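Local coordinates for protein Epf (Streptococcus pyogenes, PDB 4ES8) that is a cell-surface adhesin that binds to cells through an N-terminal region containing a carbohydrate-binding module, at residues 230-236 against 271-277; 244-250 against 262-268. One frame throughout, in Å; residues are numbered along the deposited sequence.

How the contacts relate
The two contacts illustrate how a beta sandwich is closed by side chains of two facing sheets. Contact 1 pairs two strands of a three-stranded sheet; contact 2 pairs two strands of the four-stranded sheet opposite it and is nested, along the chain, inside the loop that contact 1 closes. Their centres lie about 12 Å apart, and apolar branches bridge them: L234 CD1 sits 3.6 Å from I250 CG2, and I275 CG1 sits 3.8 Å from V263 CG2. Contact 2 is also bonded to K110, D111, H112 and E183, earlier in the chain; the centre of contact 1 lies about 29 Å from the centre of the chain, that of contact 2 about 18 Å.

Contact 1 of 2, residues 230-236 against 271-277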
loop_
_atom_site.group_PDB
_atom_site.type_symbol
_atom_site.label_atom_id
_atom_site.label_comp_id
_atom_site.label_asym_id
_atom_site.label_seq_id
_atom_site.Cartn_x
_atom_site.Cartn_y
_atom_site.Cartn_z
ATOM N N LYS A 230 -35.225 15.524 -3.584
ATOM C CA LYS A 230 -34.356 14.550 -4.256
ATOM C C LYS A 230 -32.928 14.539 -3.711
ATOM O O LYS A 230 -32.239 13.519 -3.851
ATOM C CB LYS A 230 -34.284 14.846 -5.767
ATOM C CG LYS A 230 -35.593 14.597 -6.528
ATOM C CD LYS A 230 -35.504 14.957 -8.024
ATOM C CE LYS A 230 -35.413 16.442 -8.315
ATOM N NZ LYS A 230 -36.658 17.172 -7.950
ATOM N N ASN A 231 -32.473 15.669 -3.127
ATOM C CA ASN A 231 -31.110 15.832 -2.641
ATOM C C ASN A 231 -30.936 15.299 -1.215
ATOM O O ASN A 231 -31.524 15.849 -0.280
ATOM C CB ASN A 231 -30.711 17.318 -2.717
ATOM C CG ASN A 231 -31.120 18.004 -4.005
ATOM O OD1 ASN A 231 -30.752 17.593 -5.111
ATOM N ND2 ASN A 231 -31.917 19.058 -3.885
ATOM N N VAL A 232 -30.102 14.256 -1.052
ATOM C CA VAL A 232 -29.774 13.675 0.241
ATOM C C VAL A 232 -28.317 14.037 0.493
ATOM O O VAL A 232 -27.496 13.877 -0.415
ATOM C CB VAL A 232 -30.022 12.137 0.282
ATOM C CG1 VAL A 232 -29.551 11.542 1.609
ATOM C CG2 VAL A 232 -31.496 11.803 0.036
ATOM N N GLN A 233 -28.002 14.541 1.684
ATOM C CA GLN A 233 -26.628 14.933 1.995
ATOM C C GLN A 233 -26.088 14.046 3.094
ATOM O O GLN A 233 -26.638 14.020 4.198
ATOM C CB GLN A 233 -26.558 16.421 2.406
ATOM C CG GLN A 233 -26.889 17.381 1.259
ATOM C CD GLN A 233 -26.664 18.827 1.640
ATOM O OE1 GLN A 233 -26.666 19.207 2.825
ATOM N NE2 GLN A 233 -26.488 19.675 0.634
ATOM N N LEU A 234 -24.994 13.323 2.807
ATOM C CA LEU A 234 -24.395 12.446 3.811
ATOM C C LEU A 234 -23.031 12.952 4.227
ATOM O O LEU A 234 -22.159 13.128 3.369
ATOM C CB LEU A 234 -24.264 11.016 3.283
ATOM C CG LEU A 234 -25.545 10.343 2.785
ATOM C CD1 LEU A 234 -25.245 8.956 2.340
ATOM C CD2 LEU A 234 -26.645 10.264 3.899
ATOM N N THR A 235 -22.848 13.194 5.530
ATOM C CA THR A 235 -21.553 13.626 6.057
ATOM C C THR A 235 -20.798 12.391 6.541
ATOM O O THR A 235 -21.268 11.684 7.433
ATOM C CB THR A 235 -21.735 14.671 7.179
ATOM O OG1 THR A 235 -22.434 15.798 6.651
ATOM C CG2 THR A 235 -20.396 15.135 7.799
ATOM N N LEU A 236 -19.622 12.138 5.963
ATOM C CA LEU A 236 -18.815 10.987 6.365
ATOM C C LEU A 236 -17.738 11.361 7.383
ATOM O O LEU A 236 -17.258 12.507 7.409
ATOM C CB LEU A 236 -18.110 10.393 5.135
ATOM C CG LEU A 236 -18.983 9.943 3.960
ATOM C CD1 LEU A 236 -18.100 9.429 2.819
ATOM C CD2 LEU A 236 -20.001 8.892 4.392
ATOM N N ASN A 271 -17.133 16.573 2.101
ATOM C CA ASN A 271 -18.436 16.521 2.741
ATOM C C ASN A 271 -19.241 17.792 2.406
ATOM O O ASN A 271 -18.661 18.879 2.317
ATOM C CB ASN A 271 -18.297 16.374 4.248
ATOM C CG ASN A 271 -18.027 14.973 4.693
ATOM O OD1 ASN A 271 -18.534 14.001 4.114
ATOM N ND2 ASN A 271 -17.248 14.830 5.759
ATOM N N PRO A 272 -20.569 17.682 2.202
ATOM C CA PRO A 272 -21.365 16.444 2.245
ATOM C C PRO A 272 -21.354 15.709 0.907
ATOM O O PRO A 272 -21.230 16.320 -0.172
ATOM C CB PRO A 272 -22.769 16.964 2.583
ATOM C CG PRO A 272 -22.839 18.305 1.889
ATOM C CD PRO A 272 -21.412 18.859 1.887
ATOM N N ILE A 273 -21.476 14.385 0.984
ATOM C CA ILE A 273 -21.582 13.544 -0.198
ATOM C C ILE A 273 -23.032 13.613 -0.619
ATOM O O ILE A 273 -23.911 13.301 0.187
ATOM C CB ILE A 273 -21.123 12.078 0.072
ATOM C CG1 ILE A 273 -19.730 11.988 0.767
ATOM C CG2 ILE A 273 -21.225 11.219 -1.189
ATOM C CD1 ILE A 273 -18.489 12.637 0.052
ATOM N N SER A 274 -23.287 14.019 -1.854
ATOM C CA SER A 274 -24.661 14.133 -2.324
ATOM C C SER A 274 -25.113 12.867 -3.007
ATOM O O SER A 274 -24.372 12.247 -3.776
ATOM C CB SER A 274 -24.815 15.314 -3.278
ATOM O OG SER A 274 -24.508 16.523 -2.605
ATOM N N ILE A 275 -26.342 12.470 -2.689
ATOM C CA ILE A 275 -27.043 11.368 -3.318
ATOM C C ILE A 275 -28.325 11.982 -3.891
ATOM O O ILE A 275 -29.023 12.711 -3.177
ATOM C CB ILE A 275 -27.302 10.193 -2.330
ATOM C CG1 ILE A 275 -25.955 9.539 -1.906
ATOM C CG2 ILE A 275 -28.261 9.155 -2.955
ATOM C CD1 ILE A 275 -26.044 8.292 -1.008
ATOM N N THR A 276 -28.592 11.741 -5.179
ATOM C CA THR A 276 -29.797 12.252 -5.826
ATOM C C THR A 276 -30.789 11.111 -5.994
ATOM O O THR A 276 -30.506 10.146 -6.697
ATOM C CB THR A 276 -29.471 12.928 -7.171
ATOM O OG1 THR A 276 -28.464 13.916 -6.965
ATOM C CG2 THR A 276 -30.710 13.564 -7.821
ATOM N N LEU A 277 -31.966 11.235 -5.365
ATOM C CA LEU A 277 -33.015 10.230 -5.505
ATOM C C LEU A 277 -33.790 10.470 -6.788
ATOM O O LEU A 277 -33.726 11.571 -7.337
ATOM C CB LEU A 277 -33.999 10.344 -4.311
ATOM C CG LEU A 277 -33.438 10.176 -2.903
ATOM C CD1 LEU A 277 -34.495 10.527 -1.863
ATOM C CD2 LEU A 277 -32.925 8.745 -2.685
HETATM O O HOH W 1 -28.664 15.916 -5.368
#
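The amide of N271 turns one face to the methyl of T235 and holds the backbone of L236 through both its oxygen and its nitrogen. The methyl CG2 of T235 lies squarely over that face, 3.9 Å from N271 CG. On that same side L236 N donates to N271 OD1 at 2.8 Å, arriving 42° out of the amide plane and so off the lone pairs. At the other end of the amide, ND2 of N271 returns a bond to L236 O, this time in the carbonyl plane of the leucine and on a lone pair. N271 thus grips both backbone polar atoms of L236 and extends the pairing beyond the last strand bridge, next to the cis peptide bond that leads into P272. The Q233 amide is treated differently: the proline CG of P272 sits over its face, 3.9 Å from Q233 CD, with the two side chains lying side by side and pointing the same way.

Along the rest of the pair the strands run antiparallel, V232 and L234 each exchanging two backbone bonds with I275 and I273 respectively, while L277 N closes on K230 O. On the buried face, L234 CD1 meets I275 CD1 at 3.5 Å. V232 holds CG1 anti to its backbone N (chi1 175°), which turns CG2 onto L277 CD1 at 3.8 Å. L236 crosses I273 at about a right angle, CD1 against CG1. The ammonium of K230 leads away to a salt bridge with E279.

V232, L234, I273 and I275 form the inward face of a three-stranded antiparallel sheet, completed by strand 219-224, that packs on strands 248-253 and 259-264, an arrangement consistent with the sandwich of a fibronectin-like domain.

Contact 2 of 2, residues 244-250 against 262-268; sequences NFEGDEI and TVTVTKD
A type II beta turn from F245 to D248 leads into the hairpin of strands 248-253 and 259-264, and V265 docks against it. G247 takes the third position of the turn, where a positive phi suits glycine, and its N donates to V265 O at 3.0 Å. V265 N in turn reaches D248 O at 2.9 Å, nearly along the direction of the carbonyl. V265 faces the turn: its CB approaches F245 O at 3.4 Å, and CG1, anti to the backbone N (chi1 179°), lies against F245 CB. Its other branch, CG2, meets I250 CD1 at 3.7 Å.

Just before the turn, N244 acts as a clasp. Its OD1 accepts from E246 N, an Asx turn, and from D268 N at 2.8 Å; these donors approach opposite faces of the amide, and neither lies on a lone pair. ND2 of N244 sends a nearly straight bond, 170°, to OE1 of E246, which receives it in the amide plane through the anti lone pair; K110 O is a further acceptor for ND2. With both ends of the amide bonded, its rotation is fixed. The carboxylate of E246 also rests beside the alkyl chain of K267, OE1 lying 3.4 Å from CG, but the lysine runs on, extended, to a salt bridge with E183. D268 likewise finds its charged partner in K110.

Farther along, I250 and V263 form a hydrogen-bonded antiparallel pair, and their side chains meet through I250 CB and V263 CG2 at 3.9 Å. Strand 290-297 flanks strand 248-253 on the side away from 259-264, while F245, I250 and V265 rest against L236 or L234 of strand 231-237, and I250 and V263 also touch strand 273-276.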
loop_
_atom_site.group_PDB
_atom_site.type_symbol
_atom_site.label_atom_id
_atom_site.label_comp_id
_atom_site.label_asym_id
_atom_site.label_seq_id
_atom_site.Cartn_x
_atom_site.Cartn_y
_atom_site.Cartn_z
ATOM N N ASN A 244 -9.294 10.859 3.008
ATOM C CA ASN A 244 -9.636 10.610 1.606
ATOM C C ASN A 244 -10.597 9.439 1.575
ATOM O O ASN A 244 -10.163 8.298 1.753
ATOM C CB ASN A 244 -8.397 10.321 0.720
ATOM C CG ASN A 244 -8.777 10.028 -0.720
ATOM O OD1 ASN A 244 -9.870 10.389 -1.173
ATOM N ND2 ASN A 244 -7.893 9.395 -1.496
ATOM N N PHE A 245 -11.892 9.708 1.344
ATOM C CA PHE A 245 -12.880 8.637 1.372
ATOM C C PHE A 245 -13.032 7.932 0.029
ATOM O O PHE A 245 -13.908 7.083 -0.114
ATOM C CB PHE A 245 -14.222 9.151 1.901
ATOM C CG PHE A 245 -14.079 9.667 3.312
ATOM C CD1 PHE A 245 -13.527 8.871 4.308
ATOM C CD2 PHE A 245 -14.482 10.953 3.640
ATOM C CE1 PHE A 245 -13.394 9.349 5.619
ATOM C CE2 PHE A 245 -14.355 11.430 4.960
ATOM C CZ PHE A 245 -13.808 10.622 5.930
ATOM N N GLU A 246 -12.115 8.231 -0.921
ATOM C CA GLU A 246 -12.073 7.597 -2.238
ATOM C C GLU A 246 -12.241 6.084 -2.152
ATOM O O GLU A 246 -11.562 5.416 -1.348
ATOM C CB GLU A 246 -10.714 7.915 -2.866
ATOM C CG GLU A 246 -10.518 7.393 -4.268
ATOM C CD GLU A 246 -9.205 7.808 -4.908
ATOM O OE1 GLU A 246 -8.405 8.529 -4.271
ATOM O OE2 GLU A 246 -8.961 7.359 -6.045
ATOM N N GLY A 247 -13.107 5.553 -3.006
ATOM C CA GLY A 247 -13.302 4.107 -3.092
ATOM C C GLY A 247 -14.416 3.556 -2.228
ATOM O O GLY A 247 -14.778 2.388 -2.379
ATOM N N ASP A 248 -14.946 4.353 -1.290
ATOM C CA ASP A 248 -16.052 3.870 -0.469
ATOM C C ASP A 248 -17.338 3.897 -1.282
ATOM O O ASP A 248 -17.649 4.900 -1.937
ATOM C CB ASP A 248 -16.203 4.739 0.789
ATOM C CG ASP A 248 -15.125 4.539 1.832
ATOM O OD1 ASP A 248 -14.072 3.947 1.498
ATOM O OD2 ASP A 248 -15.330 4.972 2.976
ATOM N N GLU A 249 -18.074 2.786 -1.232
ATOM C CA GLU A 249 -19.345 2.625 -1.920
ATOM C C GLU A 249 -20.466 2.832 -0.917
ATOM O O GLU A 249 -20.602 2.022 0.007
ATOM C CB GLU A 249 -19.423 1.233 -2.561
ATOM C CG GLU A 249 -20.752 0.972 -3.251
ATOM C CD GLU A 249 -21.021 -0.479 -3.581
ATOM O OE1 GLU A 249 -21.343 -1.262 -2.654
ATOM O OE2 GLU A 249 -20.891 -0.835 -4.776
ATOM N N ILE A 250 -21.239 3.908 -1.075
ATOM C CA ILE A 250 -22.347 4.213 -0.161
ATOM C C ILE A 250 -23.665 3.681 -0.730
ATOM O O ILE A 250 -24.047 4.090 -1.826
ATOM C CB ILE A 250 -22.462 5.740 0.097
ATOM C CG1 ILE A 250 -21.136 6.331 0.647
ATOM C CG2 ILE A 250 -23.643 6.027 1.044
ATOM C CD1 ILE A 250 -21.091 7.848 0.582
ATOM N N THR A 262 -26.956 4.070 -4.952
ATOM C CA THR A 262 -25.591 3.683 -4.613
ATOM C C THR A 262 -24.675 4.717 -5.257
ATOM O O THR A 262 -24.914 5.102 -6.411
ATOM C CB THR A 262 -25.299 2.263 -5.111
ATOM O OG1 THR A 262 -26.263 1.355 -4.567
ATOM C CG2 THR A 262 -23.925 1.795 -4.734
ATOM N N VAL A 263 -23.648 5.180 -4.514
ATOM C CA VAL A 263 -22.662 6.121 -5.063
ATOM C C VAL A 263 -21.281 5.667 -4.628
ATOM O O VAL A 263 -21.142 5.129 -3.528
ATOM C CB VAL A 263 -22.885 7.619 -4.689
ATOM C CG1 VAL A 263 -24.184 8.167 -5.270
ATOM C CG2 VAL A 263 -22.814 7.850 -3.184
ATOM N N THR A 264 -20.263 5.901 -5.468
ATOM C CA THR A 264 -18.877 5.619 -5.097
ATOM C C THR A 264 -18.192 6.969 -4.882
ATOM O O THR A 264 -18.271 7.847 -5.753
ATOM C CB THR A 264 -18.163 4.760 -6.150
ATOM O OG1 THR A 264 -18.794 3.484 -6.208
ATOM C CG2 THR A 264 -16.684 4.572 -5.822
ATOM N N VAL A 265 -17.529 7.141 -3.725
ATOM C CA VAL A 265 -16.835 8.385 -3.398
ATOM C C VAL A 265 -15.565 8.509 -4.260
ATOM O O VAL A 265 -14.822 7.531 -4.435
ATOM C CB VAL A 265 -16.511 8.440 -1.893
ATOM C CG1 VAL A 265 -15.772 9.727 -1.541
ATOM C CG2 VAL A 265 -17.788 8.294 -1.062
ATOM N N THR A 266 -15.334 9.723 -4.801
ATOM C CA THR A 266 -14.200 9.977 -5.667
ATOM C C THR A 266 -13.031 10.559 -4.856
ATOM O O THR A 266 -13.153 10.814 -3.650
ATOM C CB THR A 266 -14.632 10.907 -6.822
ATOM O OG1 THR A 266 -15.199 12.095 -6.246
ATOM C CG2 THR A 266 -15.664 10.247 -7.748
ATOM N N LYS A 267 -11.890 10.784 -5.536
ATOM C CA LYS A 267 -10.662 11.236 -4.879
ATOM C C LYS A 267 -10.856 12.557 -4.157
ATOM O O LYS A 267 -11.217 13.569 -4.781
ATOM C CB LYS A 267 -9.519 11.359 -5.897
ATOM C CG LYS A 267 -8.195 11.739 -5.241
ATOM C CD LYS A 267 -7.053 11.779 -6.243
ATOM C CE LYS A 267 -5.772 12.130 -5.513
ATOM N NZ LYS A 267 -4.588 12.115 -6.417
ATOM N N ASP A 268 -10.577 12.546 -2.840
ATOM C CA ASP A 268 -10.665 13.712 -1.945
ATOM C C ASP A 268 -12.041 14.426 -1.999
ATOM O O ASP A 268 -12.122 15.649 -1.825
ATOM C CB ASP A 268 -9.550 14.725 -2.236
ATOM C CG ASP A 268 -8.184 14.226 -1.842
ATOM O OD1 ASP A 268 -8.065 13.637 -0.747
ATOM O OD2 ASP A 268 -7.237 14.421 -2.631
#